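Long-range contacts in PROBABLE CHAIN-FATTY-ACID-CoA LIGASE FADD13 (Mycobacterium tuberculosis, PDB 3T5B), which is a member of the AMP-binding enzyme family, within the ANL clan: residues K2-M7 and G73-G78; P16-Y21 and M30-M35. All coordinates share one frame; numbering follows the deposited sequence.

Contact 1 of 2, residues K2-M7 and G73-G78; sequences KNIGWM and GAAKLG
Gly-5 and Lys-76 bring the two backbones together, their CA atoms 4.5 Å apart, where the first turn of helix 4-14 meets the final turn of helix 65-77. No direct hydrogen bond crosses the contact, which is made by van der Waals packing of side-chain carbons on the Gly-5 backbone. With no side chain on Gly-5, Lys-76 CG can settle 3.5 Å from Gly-5 CA, and Ala-75 CB approaches Gly-5 N at the same distance. Ile-4 adds a looser apolar touch through its CB against the Ala-75 methyl.

The extended Lys-76 chain runs past the Gly-5 carbonyl, with CE 3.1 Å from Gly-5 O. Its ammonium continues to a salt bridge with Glu-148 and hydrogen bonds to Asn-36 and Asn-40, beyond this interface. A water bridges the helices: it accepts from Trp-6 NE1 at 2.6 Å, in the plane of the indole, and donates to Lys-76 O at 2.8 Å.

Because Asn-3 CG stands opposite the backbone N (chi1 -177°), the amide folds over the helix start, and OD1 accepts from Trp-6 N at 3.2 Å, with the donor 52° above the carbonyl plane; a second bond, from Gly-5 N, is weak. ND2 donates to Cys-153 O, while the outer end of the amide faces Ala-75 O, equally far from OD1 and ND2, and Asn-3 CB rests on one face of the indole.

A helix start thus meets a helix end: Asn-3 is the N-cap of helix 4-14, and Gly-78, with phi 87°, Gly-78 N bonded to Ala-75 O at 3.2 Å and Ala-79 N bonded to Ala-74 O, is the C-prime residue of a Schellman motif closing helix 65-77.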
loop_
_atom_site.group_PDB
_atom_site.type_symbol
_atom_site.label_atom_id
_atom_site.label_comp_id
_atom_site.label_asym_id
_atom_site.label_seq_id
_atom_site.Cartn_x
_atom_site.Cartn_y
_atom_site.Cartn_z
ATOM N N LYS A 2 -13.323 -1.863 -13.804
ATOM C CA LYS A 2 -11.933 -2.250 -13.583
ATOM C C LYS A 2 -11.869 -3.321 -12.492
ATOM O O LYS A 2 -12.709 -3.358 -11.594
ATOM C CB LYS A 2 -11.091 -1.036 -13.158
ATOM C CG LYS A 2 -10.929 0.053 -14.215
ATOM C CD LYS A 2 -10.369 -0.500 -15.534
ATOM C CE LYS A 2 -10.057 0.618 -16.541
ATOM N NZ LYS A 2 -11.228 1.521 -16.807
ATOM N N ASN A 3 -10.886 -4.204 -12.574
ATOM C CA ASN A 3 -10.732 -5.245 -11.568
ATOM C C ASN A 3 -9.244 -5.438 -11.337
ATOM O O ASN A 3 -8.490 -5.730 -12.268
ATOM C CB ASN A 3 -11.363 -6.561 -12.037
ATOM C CG ASN A 3 -11.280 -7.659 -10.984
ATOM O OD1 ASN A 3 -10.201 -7.966 -10.468
ATOM N ND2 ASN A 3 -12.423 -8.264 -10.667
ATOM N N ILE A 4 -8.825 -5.267 -10.091
ATOM C CA ILE A 4 -7.421 -5.411 -9.753
ATOM C C ILE A 4 -6.915 -6.814 -10.095
ATOM O O ILE A 4 -5.798 -6.968 -10.586
ATOM C CB ILE A 4 -7.199 -5.058 -8.260
ATOM C CG1 ILE A 4 -7.505 -3.569 -8.046
ATOM C CG2 ILE A 4 -5.787 -5.354 -7.834
ATOM C CD1 ILE A 4 -6.731 -2.625 -8.972
ATOM N N GLY A 5 -7.740 -7.830 -9.866
ATOM C CA GLY A 5 -7.334 -9.189 -10.186
ATOM C C GLY A 5 -7.076 -9.399 -11.675
ATOM O O GLY A 5 -6.033 -9.935 -12.061
ATOM N N TRP A 6 -8.021 -8.972 -12.511
ATOM C CA TRP A 6 -7.890 -9.117 -13.962
ATOM C C TRP A 6 -6.693 -8.347 -14.508
ATOM O O TRP A 6 -6.138 -8.696 -15.548
ATOM C CB TRP A 6 -9.151 -8.624 -14.682
ATOM C CG TRP A 6 -10.423 -9.302 -14.272
ATOM C CD1 TRP A 6 -10.554 -10.441 -13.529
ATOM C CD2 TRP A 6 -11.752 -8.873 -14.586
ATOM N NE1 TRP A 6 -11.884 -10.746 -13.359
ATOM C CE2 TRP A 6 -12.640 -9.799 -13.997
ATOM C CE3 TRP A 6 -12.278 -7.795 -15.308
ATOM C CZ2 TRP A 6 -14.027 -9.678 -14.107
ATOM C CZ3 TRP A 6 -13.662 -7.674 -15.417
ATOM C CH2 TRP A 6 -14.518 -8.611 -14.818
ATOM N N MET A 7 -6.303 -7.291 -13.812
ATOM C CA MET A 7 -5.169 -6.500 -14.250
ATOM C C MET A 7 -3.893 -7.320 -14.115
ATOM O O MET A 7 -2.979 -7.194 -14.929
ATOM C CB MET A 7 -5.051 -5.227 -13.420
ATOM C CG MET A 7 -3.856 -4.384 -13.787
ATOM S SD MET A 7 -3.606 -3.047 -12.626
ATOM C CE MET A 7 -2.629 -3.871 -11.356
ATOM N N GLY A 73 -5.732 -12.904 -5.551
ATOM C CA GLY A 73 -6.707 -13.973 -5.702
ATOM C C GLY A 73 -8.043 -13.522 -5.118
ATOM O O GLY A 73 -9.103 -13.822 -5.672
ATOM N N ALA A 74 -7.994 -12.803 -3.996
ATOM C CA ALA A 74 -9.204 -12.277 -3.352
ATOM C C ALA A 74 -9.899 -11.310 -4.320
ATOM O O ALA A 74 -11.123 -11.323 -4.467
ATOM C CB ALA A 74 -8.838 -11.543 -2.052
ATOM N N ALA A 75 -9.090 -10.474 -4.969
ATOM C CA ALA A 75 -9.557 -9.500 -5.949
ATOM C C ALA A 75 -10.322 -10.177 -7.081
ATOM O O ALA A 75 -11.370 -9.697 -7.502
ATOM C CB ALA A 75 -8.367 -8.739 -6.520
ATOM N N LYS A 76 -9.785 -11.286 -7.578
ATOM C CA LYS A 76 -10.423 -12.030 -8.661
ATOM C C LYS A 76 -11.734 -12.703 -8.233
ATOM O O LYS A 76 -12.567 -13.059 -9.067
ATOM C CB LYS A 76 -9.464 -13.097 -9.206
ATOM C CG LYS A 76 -8.233 -12.528 -9.879
ATOM C CD LYS A 76 -7.420 -13.605 -10.589
ATOM C CE LYS A 76 -6.285 -12.981 -11.395
ATOM N NZ LYS A 76 -5.390 -14.002 -12.028
ATOM N N LEU A 77 -11.912 -12.871 -6.930
ATOM C CA LEU A 77 -13.105 -13.510 -6.391
ATOM C C LEU A 77 -14.143 -12.483 -6.005
ATOM O O LEU A 77 -15.311 -12.818 -5.810
ATOM C CB LEU A 77 -12.738 -14.310 -5.145
ATOM C CG LEU A 77 -12.871 -15.828 -5.137
ATOM C CD1 LEU A 77 -12.575 -16.434 -6.487
ATOM C CD2 LEU A 77 -11.922 -16.351 -4.084
ATOM N N GLY A 78 -13.709 -11.232 -5.881
ATOM C CA GLY A 78 -14.612 -10.175 -5.470
ATOM C C GLY A 78 -14.628 -10.150 -3.953
ATOM O O GLY A 78 -15.514 -9.552 -3.331
HETATM O O HOH W 1 -12.715 -12.567 -11.773
#

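Contact 2 of 2, residues P16-Y21 and M30-M35; sequences PRLQAY and MTYAQM
Ala-20 sets its methyl squarely on Tyr-32: CB stands 3.3 Å from the centroid of the Tyr-32 ring and only 4° off the ring normal, a CH-pi contact over the middle of the face. Leu-18 lies alongside the same ring and points the same way, Leu-18 CG close to Tyr-32 CD2. A water donates to Ala-20 O at 3.0 Å and, over a longer distance, to Tyr-32 OH, which is also hydrogen-bonded to Val-223 O.

Met-30 supplies the main backbone grip. Its carbonyl oxygen accepts twice, from Ala-20 N at 2.8 Å in the carbonyl plane and from Tyr-21 N at 3.2 Å, tilted 33° from that plane. Two consecutive residues facing one define a classic beta bulge, here in the antiparallel hairpin of strands 19-23 and 28-31, and the return bond from Met-30 N to Tyr-21 O measures 2.7 Å. The side chains of Tyr-21 and Met-30 leave on the same side of the sheet, where both touch Val-65 of helix 65-77.

After Thr-31 the second strand runs straight into helix 32-48, and Tyr-32 N donates to Leu-18 O at 2.9 Å. One turn along this helix, Met-35 bends at chi3 (-103°), bringing CE to 3.3 Å from Tyr-21 CB, obliquely to the phenol ring, while Met-35 SD lies 4.0 Å from Ala-20 CB.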
loop_
_atom_site.group_PDB
_atom_site.type_symbol
_atom_site.label_atom_id
_atom_site.label_comp_id
_atom_site.label_asym_id
_atom_site.label_seq_id
_atom_site.Cartn_x
_atom_site.Cartn_y
_atom_site.Cartn_z
ATOM N N PRO A 16 4.521 -12.063 -19.752
ATOM C CA PRO A 16 4.575 -13.362 -19.077
ATOM C C PRO A 16 5.912 -13.767 -18.476
ATOM O O PRO A 16 5.948 -14.425 -17.439
ATOM C CB PRO A 16 4.115 -14.338 -20.161
ATOM C CG PRO A 16 4.539 -13.658 -21.437
ATOM C CD PRO A 16 4.131 -12.226 -21.163
ATOM N N ARG A 17 7.008 -13.375 -19.110
ATOM C CA ARG A 17 8.315 -13.769 -18.612
ATOM C C ARG A 17 9.036 -12.688 -17.837
ATOM O O ARG A 17 10.181 -12.873 -17.429
ATOM C CB ARG A 17 9.190 -14.258 -19.771
ATOM C CG ARG A 17 8.715 -15.580 -20.382
ATOM C CD ARG A 17 9.572 -15.989 -21.575
ATOM N NE ARG A 17 9.405 -15.078 -22.704
ATOM C CZ ARG A 17 8.261 -14.907 -23.366
ATOM N NH1 ARG A 17 7.174 -15.586 -23.017
ATOM N NH2 ARG A 17 8.202 -14.059 -24.383
ATOM N N LEU A 18 8.372 -11.559 -17.622
ATOM C CA LEU A 18 8.996 -10.481 -16.869
ATOM C C LEU A 18 9.000 -10.795 -15.383
ATOM O O LEU A 18 8.045 -11.354 -14.844
ATOM C CB LEU A 18 8.270 -9.156 -17.098
ATOM C CG LEU A 18 8.761 -7.989 -16.230
ATOM C CD1 LEU A 18 10.258 -7.779 -16.395
ATOM C CD2 LEU A 18 8.005 -6.746 -16.620
ATOM N N GLN A 19 10.096 -10.433 -14.731
ATOM C CA GLN A 19 10.254 -10.643 -13.305
ATOM C C GLN A 19 9.226 -9.776 -12.584
ATOM O O GLN A 19 9.105 -8.581 -12.859
ATOM C CB GLN A 19 11.664 -10.247 -12.893
ATOM C CG GLN A 19 12.297 -11.203 -11.924
ATOM C CD GLN A 19 13.794 -11.267 -12.083
ATOM O OE1 GLN A 19 14.481 -10.242 -12.053
ATOM N NE2 GLN A 19 14.315 -12.474 -12.243
ATOM N N ALA A 20 8.498 -10.387 -11.656
ATOM C CA ALA A 20 7.448 -9.694 -10.920
ATOM C C ALA A 20 7.750 -9.497 -9.443
ATOM O O ALA A 20 7.377 -8.484 -8.852
ATOM C CB ALA A 20 6.141 -10.463 -11.076
ATOM N N TYR A 21 8.418 -10.480 -8.852
ATOM C CA TYR A 21 8.739 -10.457 -7.429
ATOM C C TYR A 21 10.103 -11.086 -7.207
ATOM O O TYR A 21 10.314 -12.258 -7.538
ATOM C CB TYR A 21 7.691 -11.272 -6.663
ATOM C CG TYR A 21 7.567 -10.975 -5.182
ATOM C CD1 TYR A 21 6.667 -10.016 -4.723
ATOM C CD2 TYR A 21 8.338 -11.665 -4.239
ATOM C CE1 TYR A 21 6.526 -9.746 -3.363
ATOM C CE2 TYR A 21 8.208 -11.403 -2.872
ATOM C CZ TYR A 21 7.297 -10.439 -2.442
ATOM O OH TYR A 21 7.161 -10.155 -1.099
ATOM N N MET A 30 10.033 -14.644 -8.829
ATOM C CA MET A 30 8.935 -15.102 -9.657
ATOM C C MET A 30 8.610 -14.198 -10.831
ATOM O O MET A 30 8.892 -12.999 -10.821
ATOM C CB MET A 30 7.679 -15.297 -8.806
ATOM C CG MET A 30 7.784 -16.434 -7.804
ATOM S SD MET A 30 6.226 -16.698 -6.965
ATOM C CE MET A 30 5.201 -17.204 -8.340
ATOM N N THR A 31 8.007 -14.801 -11.844
ATOM C CA THR A 31 7.611 -14.090 -13.043
ATOM C C THR A 31 6.172 -13.656 -12.879
ATOM O O THR A 31 5.464 -14.152 -12.014
ATOM C CB THR A 31 7.651 -14.999 -14.273
ATOM O OG1 THR A 31 8.851 -15.776 -14.265
ATOM C CG2 THR A 31 7.638 -14.168 -15.509
ATOM N N TYR A 32 5.734 -12.736 -13.726
ATOM C CA TYR A 32 4.356 -12.292 -13.670
ATOM C C TYR A 32 3.442 -13.459 -13.984
ATOM O O TYR A 32 2.430 -13.648 -13.314
ATOM C CB TYR A 32 4.123 -11.142 -14.651
ATOM C CG TYR A 32 4.310 -9.809 -13.978
ATOM C CD1 TYR A 32 3.418 -9.386 -12.998
ATOM C CD2 TYR A 32 5.413 -9.011 -14.253
ATOM C CE1 TYR A 32 3.620 -8.211 -12.309
ATOM C CE2 TYR A 32 5.626 -7.826 -13.559
ATOM C CZ TYR A 32 4.722 -7.437 -12.587
ATOM O OH TYR A 32 4.910 -6.281 -11.879
ATOM N N ALA A 33 3.809 -14.249 -14.990
ATOM C CA ALA A 33 3.003 -15.401 -15.374
ATOM C C ALA A 33 2.839 -16.317 -14.171
ATOM O O ALA A 33 1.747 -16.809 -13.900
ATOM C CB ALA A 33 3.669 -16.160 -16.516
ATOM N N GLN A 34 3.935 -16.530 -13.452
ATOM C CA GLN A 34 3.935 -17.400 -12.277
ATOM C C GLN A 34 3.195 -16.806 -11.088
ATOM O O GLN A 34 2.514 -17.519 -10.354
ATOM C CB GLN A 34 5.369 -17.718 -11.854
ATOM C CG GLN A 34 6.199 -18.384 -12.922
ATOM C CD GLN A 34 7.629 -18.580 -12.474
ATOM O OE1 GLN A 34 8.300 -17.633 -12.038
ATOM N NE2 GLN A 34 8.108 -19.809 -12.577
ATOM N N MET A 35 3.351 -15.502 -10.888
ATOM C CA MET A 35 2.685 -14.826 -9.785
ATOM C C MET A 35 1.163 -14.892 -9.983
ATOM O O MET A 35 0.409 -15.080 -9.018
ATOM C CB MET A 35 3.161 -13.373 -9.702
ATOM C CG MET A 35 2.570 -12.608 -8.536
ATOM S SD MET A 35 3.330 -10.996 -8.318
ATOM C CE MET A 35 4.386 -11.343 -6.947
HETATM O O HOH W 2 4.708 -7.170 -8.720
#

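Overall arrangement
In sequence both segments of contact 2 fall between those of contact 1: residues 2-7 come first, then 16-21 and 30-35, and finally 73-78. The centres are about 17 Å apart and the nearest atoms about 7 Å, without touching. They are nevertheless joined by shared elements. Helix 4-14 starts in contact 1 and is followed by strand 19-23 of contact 2, while Leu-8 and Arg-11 of that helix meet Tyr-32. Helix 65-77 ends in contact 1, and its Val-65 and Cys-69 reach Met-35. Contact 1 packs one helix start on another helix's end; contact 2 joins the edge hairpin of the eight-stranded mixed sheet to the start of helix 32-48.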